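Local coordinates for protein alpha-galactosidase (Thermus thermophilus, PDB 6LCJ) that probably hydrolyses terminal alpha-galactosyl residues from galactosides, as a thermostable hexameric glycosidase of the GH36 family, at residues Q194-W199 with Y300-F305; G204-N209 with L232-F237. All blocks are in the same frame, centred on the assembly; numbering follows the deposited sequence.

Interaction 1 of 2, residues Q194-W199 with Y300-F305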
ATOM      1  N   GLN E 194     -46.983 -18.787 -20.940  1.00 30.42           N
ATOM      2  CA  GLN E 194     -46.472 -17.802 -19.992  1.00 30.64           C
ATOM      3  C   GLN E 194     -45.636 -16.745 -20.701  1.00 27.59           C
ATOM      4  O   GLN E 194     -44.633 -17.070 -21.335  1.00 31.13           O
ATOM      5  CB  GLN E 194     -45.657 -18.471 -18.890  1.00 29.28           C
ATOM      6  CG  GLN E 194     -45.259 -17.509 -17.759  1.00 35.29           C
ATOM      7  CD  GLN E 194     -43.755 -17.456 -17.584  1.00 38.66           C
ATOM      8  OE1 GLN E 194     -43.112 -18.493 -17.358  1.00 33.07           O
ATOM      9  NE2 GLN E 194     -43.178 -16.259 -17.711  1.00 34.41           N
ATOM     10  N   ILE E 195     -46.060 -15.484 -20.584  1.00 30.74           N
ATOM     11  CA  ILE E 195     -45.336 -14.330 -21.119  1.00 31.91           C
ATOM     12  C   ILE E 195     -44.289 -13.898 -20.100  1.00 32.22           C
ATOM     13  O   ILE E 195     -44.614 -13.633 -18.937  1.00 32.25           O
ATOM     14  CB  ILE E 195     -46.296 -13.173 -21.433  1.00 27.07           C
ATOM     15  CG1 ILE E 195     -47.264 -13.582 -22.522  1.00 34.97           C
ATOM     16  CG2 ILE E 195     -45.547 -11.936 -21.888  1.00 30.23           C
ATOM     17  CD1 ILE E 195     -48.608 -13.051 -22.274  1.00 38.38           C
ATOM     18  N   ASP E 196     -43.039 -13.806 -20.534  1.00 27.64           N
ATOM     19  CA  ASP E 196     -41.968 -13.511 -19.609  1.00 29.03           C
ATOM     20  C   ASP E 196     -41.554 -12.041 -19.719  1.00 31.94           C
ATOM     21  O   ASP E 196     -42.347 -11.176 -20.118  1.00 34.64           O
ATOM     22  CB  ASP E 196     -40.792 -14.459 -19.866  1.00 30.32           C
ATOM     23  CG  ASP E 196     -39.969 -14.723 -18.610  1.00 38.78           C
ATOM     24  OD1 ASP E 196     -38.925 -14.034 -18.423  1.00 38.30           O
ATOM     25  OD2 ASP E 196     -40.347 -15.636 -17.832  1.00 40.36           O
ATOM     26  N   ASP E 197     -40.309 -11.754 -19.352  1.00 30.79           N
ATOM     27  CA  ASP E 197     -39.769 -10.405 -19.391  1.00 29.19           C
ATOM     28  C   ASP E 197     -39.860  -9.852 -20.805  1.00 31.91           C
ATOM     29  O   ASP E 197     -39.587 -10.557 -21.779  1.00 28.46           O
ATOM     30  CB  ASP E 197     -38.322 -10.456 -18.892  1.00 29.75           C
ATOM     31  CG  ASP E 197     -37.659  -9.100 -18.789  1.00 28.56           C
ATOM     32  OD1 ASP E 197     -38.336  -8.052 -18.832  1.00 33.72           O
ATOM     33  OD2 ASP E 197     -36.419  -9.092 -18.632  1.00 33.23           O
ATOM     34  N   GLY E 198     -40.308  -8.598 -20.915  1.00 31.70           N
ATOM     35  CA  GLY E 198     -40.417  -7.934 -22.197  1.00 29.02           C
ATOM     36  C   GLY E 198     -41.765  -7.305 -22.512  1.00 30.97           C
ATOM     37  O   GLY E 198     -41.890  -6.572 -23.497  1.00 33.91           O
ATOM     38  N   TRP E 199     -42.788  -7.595 -21.712  1.00 32.19           N
ATOM     39  CA  TRP E 199     -44.100  -6.997 -21.938  1.00 34.87           C
ATOM     40  C   TRP E 199     -44.282  -5.646 -21.252  1.00 36.60           C
ATOM     41  O   TRP E 199     -45.149  -4.874 -21.671  1.00 37.18           O
ATOM     42  CB  TRP E 199     -45.206  -7.941 -21.464  1.00 32.67           C
ATOM     43  CG  TRP E 199     -45.206  -8.154 -19.981  1.00 34.15           C
ATOM     44  CD1 TRP E 199     -44.515  -9.108 -19.290  1.00 33.28           C
ATOM     45  CD2 TRP E 199     -45.925  -7.393 -19.002  1.00 37.86           C
ATOM     46  NE1 TRP E 199     -44.756  -8.990 -17.943  1.00 35.08           N
ATOM     47  CE2 TRP E 199     -45.625  -7.951 -17.737  1.00 36.87           C
ATOM     48  CE3 TRP E 199     -46.792  -6.295 -19.069  1.00 36.20           C
ATOM     49  CZ2 TRP E 199     -46.162  -7.448 -16.551  1.00 32.96           C
ATOM     50  CZ3 TRP E 199     -47.332  -5.804 -17.892  1.00 33.27           C
ATOM     51  CH2 TRP E 199     -47.013  -6.381 -16.649  1.00 35.07           C
ATOM     52  N   TYR E 300     -51.224 -17.915 -13.476  1.00 29.84           N
ATOM     53  CA  TYR E 300     -49.900 -18.487 -13.267  1.00 31.09           C
ATOM     54  C   TYR E 300     -48.922 -17.320 -13.308  1.00 27.94           C
ATOM     55  O   TYR E 300     -48.864 -16.597 -14.305  1.00 33.29           O
ATOM     56  CB  TYR E 300     -49.589 -19.547 -14.339  1.00 28.81           C
ATOM     57  CG  TYR E 300     -48.232 -20.228 -14.260  1.00 26.72           C
ATOM     58  CD1 TYR E 300     -47.062 -19.548 -14.580  1.00 29.32           C
ATOM     59  CD2 TYR E 300     -48.127 -21.570 -13.900  1.00 33.16           C
ATOM     60  CE1 TYR E 300     -45.829 -20.173 -14.522  1.00 29.52           C
ATOM     61  CE2 TYR E 300     -46.894 -22.213 -13.841  1.00 30.24           C
ATOM     62  CZ  TYR E 300     -45.754 -21.508 -14.157  1.00 31.57           C
ATOM     63  OH  TYR E 300     -44.535 -22.129 -14.090  1.00 36.13           O
ATOM     64  N   LEU E 301     -48.201 -17.095 -12.214  1.00 27.14           N
ATOM     65  CA  LEU E 301     -47.342 -15.920 -12.093  1.00 31.07           C
ATOM     66  C   LEU E 301     -45.913 -16.338 -11.790  1.00 28.89           C
ATOM     67  O   LEU E 301     -45.675 -17.148 -10.887  1.00 27.29           O
ATOM     68  CB  LEU E 301     -47.846 -14.978 -11.005  1.00 32.26           C
ATOM     69  CG  LEU E 301     -49.273 -14.470 -11.205  1.00 34.81           C
ATOM     70  CD1 LEU E 301     -49.697 -13.592 -10.014  1.00 28.38           C
ATOM     71  CD2 LEU E 301     -49.367 -13.718 -12.532  1.00 30.77           C
ATOM     72  N   LYS E 302     -44.973 -15.801 -12.552  1.00 27.86           N
ATOM     73  CA  LYS E 302     -43.552 -16.022 -12.314  1.00 28.19           C
ATOM     74  C   LYS E 302     -43.009 -14.772 -11.636  1.00 26.62           C
ATOM     75  O   LYS E 302     -42.859 -13.718 -12.265  1.00 27.93           O
ATOM     76  CB  LYS E 302     -42.811 -16.338 -13.611  1.00 29.14           C
ATOM     77  CG  LYS E 302     -41.329 -16.664 -13.438  1.00 31.04           C
ATOM     78  CD  LYS E 302     -40.709 -17.094 -14.772  1.00 37.72           C
ATOM     79  CE  LYS E 302     -39.176 -17.138 -14.734  1.00 41.24           C
ATOM     80  NZ  LYS E 302     -38.581 -17.529 -16.065  1.00 41.33           N
ATOM     81  N   LEU E 303     -42.757 -14.886 -10.344  1.00 28.08           N
ATOM     82  CA  LEU E 303     -42.274 -13.780  -9.539  1.00 26.23           C
ATOM     83  C   LEU E 303     -40.770 -13.940  -9.435  1.00 26.45           C
ATOM     84  O   LEU E 303     -40.284 -14.945  -8.909  1.00 28.03           O
ATOM     85  CB  LEU E 303     -42.946 -13.784  -8.165  1.00 25.88           C
ATOM     86  CG  LEU E 303     -44.476 -13.787  -8.253  1.00 26.11           C
ATOM     87  CD1 LEU E 303     -45.130 -13.775  -6.862  1.00 24.47           C
ATOM     88  CD2 LEU E 303     -44.952 -12.597  -9.096  1.00 25.19           C
ATOM     89  N   ASP E 304     -40.041 -12.975  -9.967  1.00 27.62           N
ATOM     90  CA  ASP E 304     -38.624 -13.121 -10.214  1.00 27.88           C
ATOM     91  C   ASP E 304     -37.841 -12.118  -9.382  1.00 27.95           C
ATOM     92  O   ASP E 304     -38.396 -11.135  -8.883  1.00 28.65           O
ATOM     93  CB  ASP E 304     -38.314 -12.921 -11.696  1.00 29.61           C
ATOM     94  CG  ASP E 304     -37.092 -13.707 -12.161  1.00 31.75           C
ATOM     95  OD1 ASP E 304     -36.283 -14.191 -11.323  1.00 26.22           O
ATOM     96  OD2 ASP E 304     -36.953 -13.827 -13.396  1.00 40.60           O
ATOM     97  N   PHE E 305     -36.531 -12.386  -9.254  1.00 25.75           N
ATOM     98  CA  PHE E 305     -35.612 -11.516  -8.533  1.00 26.06           C
ATOM     99  C   PHE E 305     -36.092 -11.274  -7.115  1.00 27.37           C
ATOM    100  O   PHE E 305     -35.945 -10.175  -6.584  1.00 29.61           O
ATOM    101  CB  PHE E 305     -35.417 -10.181  -9.260  1.00 26.09           C
ATOM    102  CG  PHE E 305     -34.668 -10.299 -10.550  1.00 24.68           C
ATOM    103  CD1 PHE E 305     -35.297 -10.771 -11.695  1.00 28.37           C
ATOM    104  CD2 PHE E 305     -33.328  -9.947 -10.620  1.00 25.99           C
ATOM    105  CE1 PHE E 305     -34.602 -10.889 -12.896  1.00 30.82           C
ATOM    106  CE2 PHE E 305     -32.624 -10.061 -11.820  1.00 27.98           C
ATOM    107  CZ  PHE E 305     -33.264 -10.531 -12.959  1.00 28.20           C
TER
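Q194 faces Y300 and D196 faces K302 across two parallel strand ends that share no backbone hydrogen bond, the CA atoms of Q194 and Y300 standing 7.6 Å apart. Q194 and K302 carry most of the contact. The lysine CG is anti to the backbone N (chi1 -177°) and the chain stays extended beyond it, which brings the ammonium group to the D196 carboxylate. There NZ of K302 forms a salt bridge with OD2 of D196 at 3.1 Å, approaching on the syn side. The Q194 chain bends at chi2 and crosses the lysine at about a right angle, with OE1 of Q194 3.8 Å from CD of K302. Strand 229-234 lies between these two strands in the parallel sheet of a TIM barrel, so the side chains meet in the barrel interior, where W233 of the intervening strand also touches D196 and K302. NE2 of Q194 donates to OD2 of D196 at 2.9 Å, on the anti side and from the opposite face of the carboxylate to the lysine. OD1 of D196 accepts a hydrogen bond from the backbone N of D197 at 2.8 Å from above the carboxylate plane, and with both oxygens gripped the group is fixed in rotation. CG of Q194 lies 4.2 Å from CD1 of Y300, the amide and phenol planes 14° apart; the Y335 ring meets Y300 almost parallel.

Interaction 2 of 2, residues G204-N209 with L232-F237; sequences GDWEPN and LWFAPF
W206 drives the six-membered end of its indole between W233, F234 and A235. The packing is tight at that end: CH2 of W206 lies 3.4 Å from the backbone N of A235 and 3.5 Å from CZ3 of W233. The W233 atom arrives at the indole edge, close to its plane, and the two six-membered rings are inclined at 63°, an oblique meeting. F234 comes over a face of the indole instead. Its edge points at that face in an offset edge-to-face pair, with planes at 67° and CD2 of F234 3.7 Å from CE3 of W206, while CB of A235 lies beside the ring at 4.2 Å from CZ2 of W206. The cluster joins a βα loop, the excursion that follows strand 192-195 of the TIM barrel, to the C-terminal end of strand 229-234. W285 and L289 of helix 280-296 also touch the indole, and the polar end of W233 turns to D304. W206 sits at the centre of an inverse gamma turn, closed by a weak bond from N of E207 to O of D205; with CG anti to the carbonyl carbon (chi1 -59°) its indole is directed at strand 229-234. The nitrogen edge is less closely packed by 232-237, with a single water filling in: it accepts a hydrogen bond from NE1 of W206 at 2.9 Å and can donate to O of A235 at 3.2 Å, though it has more acceptors near it than protons to give. A leucine in place of W206 would probably leave this water without its N-H donor and open a gap beside W233 and A235. Past the indole the partly exposed E207 forms a salt bridge with K292 of helix 280-296, which also bonds O of W206.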
ATOM      1  N   GLY E 204     -40.942  -1.596 -12.155  1.00 36.14           N
ATOM      2  CA  GLY E 204     -41.774  -0.702 -11.384  1.00 40.78           C
ATOM      3  C   GLY E 204     -42.905  -0.063 -12.164  1.00 43.49           C
ATOM      4  O   GLY E 204     -43.814   0.508 -11.545  1.00 38.56           O
ATOM      5  N   ASP E 205     -42.879  -0.156 -13.494  1.00 42.51           N
ATOM      6  CA  ASP E 205     -43.958   0.292 -14.378  1.00 32.69           C
ATOM      7  C   ASP E 205     -44.536  -0.933 -15.098  1.00 36.93           C
ATOM      8  O   ASP E 205     -44.302  -1.149 -16.291  1.00 38.84           O
ATOM      9  CB  ASP E 205     -43.434   1.346 -15.361  1.00 40.13           C
ATOM     10  CG  ASP E 205     -44.555   2.096 -16.084  1.00 44.52           C
ATOM     11  OD1 ASP E 205     -45.746   1.771 -15.863  1.00 42.82           O
ATOM     12  OD2 ASP E 205     -44.232   3.000 -16.885  1.00 41.88           O
ATOM     13  N   TRP E 206     -45.285  -1.743 -14.351  1.00 33.79           N
ATOM     14  CA  TRP E 206     -45.829  -3.014 -14.827  1.00 31.88           C
ATOM     15  C   TRP E 206     -47.136  -2.771 -15.581  1.00 38.54           C
ATOM     16  O   TRP E 206     -48.242  -3.085 -15.132  1.00 31.17           O
ATOM     17  CB  TRP E 206     -46.007  -3.968 -13.655  1.00 32.06           C
ATOM     18  CG  TRP E 206     -44.695  -4.196 -13.002  1.00 37.48           C
ATOM     19  CD1 TRP E 206     -44.239  -3.636 -11.838  1.00 36.29           C
ATOM     20  CD2 TRP E 206     -43.624  -4.998 -13.511  1.00 36.36           C
ATOM     21  NE1 TRP E 206     -42.961  -4.066 -11.580  1.00 38.11           N
ATOM     22  CE2 TRP E 206     -42.559  -4.903 -12.595  1.00 39.79           C
ATOM     23  CE3 TRP E 206     -43.466  -5.794 -14.654  1.00 32.08           C
ATOM     24  CZ2 TRP E 206     -41.349  -5.575 -12.786  1.00 36.34           C
ATOM     25  CZ3 TRP E 206     -42.272  -6.450 -14.844  1.00 31.23           C
ATOM     26  CH2 TRP E 206     -41.228  -6.344 -13.915  1.00 32.41           C
ATOM     27  N   GLU E 207     -46.969  -2.183 -16.759  1.00 36.40           N
ATOM     28  CA  GLU E 207     -48.016  -1.842 -17.697  1.00 33.38           C
ATOM     29  C   GLU E 207     -47.459  -2.114 -19.083  1.00 39.69           C
ATOM     30  O   GLU E 207     -46.246  -1.985 -19.302  1.00 37.57           O
ATOM     31  CB  GLU E 207     -48.442  -0.367 -17.572  1.00 39.92           C
ATOM     32  CG  GLU E 207     -49.236  -0.030 -16.312  1.00 29.87           C
ATOM     33  CD  GLU E 207     -50.588  -0.720 -16.271  1.00 39.79           C
ATOM     34  OE1 GLU E 207     -51.235  -0.841 -17.337  1.00 42.26           O
ATOM     35  OE2 GLU E 207     -51.008  -1.145 -15.174  1.00 40.51           O
ATOM     36  N   PRO E 208     -48.305  -2.517 -20.025  1.00 41.48           N
ATOM     37  CA  PRO E 208     -47.790  -2.963 -21.326  1.00 34.04           C
ATOM     38  C   PRO E 208     -47.134  -1.835 -22.104  1.00 35.91           C
ATOM     39  O   PRO E 208     -47.660  -0.725 -22.192  1.00 46.43           O
ATOM     40  CB  PRO E 208     -49.036  -3.491 -22.046  1.00 39.78           C
ATOM     41  CG  PRO E 208     -50.220  -3.055 -21.213  1.00 38.75           C
ATOM     42  CD  PRO E 208     -49.716  -2.880 -19.821  1.00 37.27           C
ATOM     43  N   ASN E 209     -45.973  -2.131 -22.673  1.00 36.01           N
ATOM     44  CA  ASN E 209     -45.286  -1.194 -23.551  1.00 38.50           C
ATOM     45  C   ASN E 209     -45.958  -1.175 -24.927  1.00 39.39           C
ATOM     46  O   ASN E 209     -47.000  -1.794 -25.160  1.00 39.96           O
ATOM     47  CB  ASN E 209     -43.790  -1.528 -23.634  1.00 38.96           C
ATOM     48  CG  ASN E 209     -43.500  -2.947 -24.180  1.00 44.15           C
ATOM     49  OD1 ASN E 209     -44.105  -3.403 -25.157  1.00 42.91           O
ATOM     50  ND2 ASN E 209     -42.533  -3.628 -23.559  1.00 38.55           N
ATOM     51  N   LEU E 232     -47.818 -14.841 -16.501  1.00 30.91           N
ATOM     52  CA  LEU E 232     -47.149 -13.551 -16.612  1.00 28.64           C
ATOM     53  C   LEU E 232     -46.014 -13.461 -15.595  1.00 32.19           C
ATOM     54  O   LEU E 232     -46.074 -14.052 -14.510  1.00 28.54           O
ATOM     55  CB  LEU E 232     -48.153 -12.403 -16.425  1.00 27.92           C
ATOM     56  CG  LEU E 232     -47.789 -10.958 -16.794  1.00 33.38           C
ATOM     57  CD1 LEU E 232     -47.534 -10.785 -18.276  1.00 31.66           C
ATOM     58  CD2 LEU E 232     -48.909 -10.021 -16.355  1.00 34.20           C
ATOM     59  N   TRP E 233     -44.984 -12.695 -15.964  1.00 31.60           N
ATOM     60  CA  TRP E 233     -43.732 -12.544 -15.231  1.00 30.13           C
ATOM     61  C   TRP E 233     -43.647 -11.161 -14.592  1.00 32.14           C
ATOM     62  O   TRP E 233     -43.907 -10.154 -15.255  1.00 30.03           O
ATOM     63  CB  TRP E 233     -42.552 -12.727 -16.201  1.00 30.14           C
ATOM     64  CG  TRP E 233     -41.161 -12.465 -15.669  1.00 26.43           C
ATOM     65  CD1 TRP E 233     -40.295 -13.392 -15.161  1.00 30.94           C
ATOM     66  CD2 TRP E 233     -40.466 -11.211 -15.632  1.00 27.55           C
ATOM     67  NE1 TRP E 233     -39.108 -12.795 -14.813  1.00 29.53           N
ATOM     68  CE2 TRP E 233     -39.189 -11.455 -15.085  1.00 29.83           C
ATOM     69  CE3 TRP E 233     -40.797  -9.905 -16.007  1.00 32.37           C
ATOM     70  CZ2 TRP E 233     -38.248 -10.440 -14.895  1.00 27.55           C
ATOM     71  CZ3 TRP E 233     -39.851  -8.894 -15.820  1.00 29.42           C
ATOM     72  CH2 TRP E 233     -38.600  -9.172 -15.266  1.00 26.53           C
ATOM     73  N   PHE E 234     -43.236 -11.106 -13.321  1.00 32.67           N
ATOM     74  CA  PHE E 234     -42.913  -9.843 -12.655  1.00 32.38           C
ATOM     75  C   PHE E 234     -41.595  -9.962 -11.897  1.00 29.40           C
ATOM     76  O   PHE E 234     -41.178 -11.052 -11.514  1.00 31.72           O
ATOM     77  CB  PHE E 234     -43.988  -9.410 -11.645  1.00 33.15           C
ATOM     78  CG  PHE E 234     -45.343  -9.247 -12.233  1.00 33.79           C
ATOM     79  CD1 PHE E 234     -46.217 -10.325 -12.298  1.00 35.18           C
ATOM     80  CD2 PHE E 234     -45.759  -8.013 -12.708  1.00 38.66           C
ATOM     81  CE1 PHE E 234     -47.472 -10.187 -12.849  1.00 35.74           C
ATOM     82  CE2 PHE E 234     -47.021  -7.853 -13.258  1.00 39.81           C
ATOM     83  CZ  PHE E 234     -47.883  -8.947 -13.327  1.00 43.55           C
ATOM     84  N   ALA E 235     -40.956  -8.812 -11.656  1.00 33.13           N
ATOM     85  CA  ALA E 235     -39.859  -8.669 -10.691  1.00 31.82           C
ATOM     86  C   ALA E 235     -40.306  -7.596  -9.705  1.00 33.22           C
ATOM     87  O   ALA E 235     -39.834  -6.452  -9.760  1.00 33.18           O
ATOM     88  CB  ALA E 235     -38.534  -8.299 -11.362  1.00 27.71           C
ATOM     89  N   PRO E 236     -41.213  -7.935  -8.782  1.00 35.18           N
ATOM     90  CA  PRO E 236     -42.012  -6.886  -8.120  1.00 32.56           C
ATOM     91  C   PRO E 236     -41.222  -5.936  -7.221  1.00 33.40           C
ATOM     92  O   PRO E 236     -41.631  -4.778  -7.079  1.00 34.28           O
ATOM     93  CB  PRO E 236     -43.054  -7.692  -7.323  1.00 29.92           C
ATOM     94  CG  PRO E 236     -42.490  -9.067  -7.216  1.00 30.39           C
ATOM     95  CD  PRO E 236     -41.656  -9.295  -8.425  1.00 30.03           C
ATOM     96  N   PHE E 237     -40.112  -6.364  -6.613  1.00 32.78           N
ATOM     97  CA  PHE E 237     -39.370  -5.517  -5.686  1.00 30.40           C
ATOM     98  C   PHE E 237     -38.091  -4.945  -6.285  1.00 32.94           C
ATOM     99  O   PHE E 237     -37.216  -4.485  -5.538  1.00 28.40           O
ATOM    100  CB  PHE E 237     -39.042  -6.288  -4.416  1.00 29.01           C
ATOM    101  CG  PHE E 237     -40.248  -6.764  -3.695  1.00 33.23           C
ATOM    102  CD1 PHE E 237     -40.910  -5.940  -2.802  1.00 31.21           C
ATOM    103  CD2 PHE E 237     -40.731  -8.044  -3.909  1.00 30.30           C
ATOM    104  CE1 PHE E 237     -42.032  -6.393  -2.130  1.00 33.35           C
ATOM    105  CE2 PHE E 237     -41.837  -8.486  -3.259  1.00 28.25           C
ATOM    106  CZ  PHE E 237     -42.491  -7.677  -2.360  1.00 31.67           C
TER
HETATM  107  O   HOH W   1     -40.988  -3.514  -9.511  1.00 29.92           O

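In the fold
Both contacts are buried and share strand 229-234: interaction 2 uses its C-terminal end directly, whereas interaction 1 joins the strands that flank it. They differ in chemistry. Interaction 1 lies within the barrel, where a charged pair and an amide form a polar network; interaction 2, farther from the centre of the chain, fastens an excursion by aromatic packing and one water bridge. Their centres are 8 Å apart and they touch. NE1 of W233 probably bonds OD2 of D304 at 2.8 Å, and N of D304 probably bonds O of F234 at 2.7 Å, while CZ2 of W199 packs 3.4 Å from CE2 of F234.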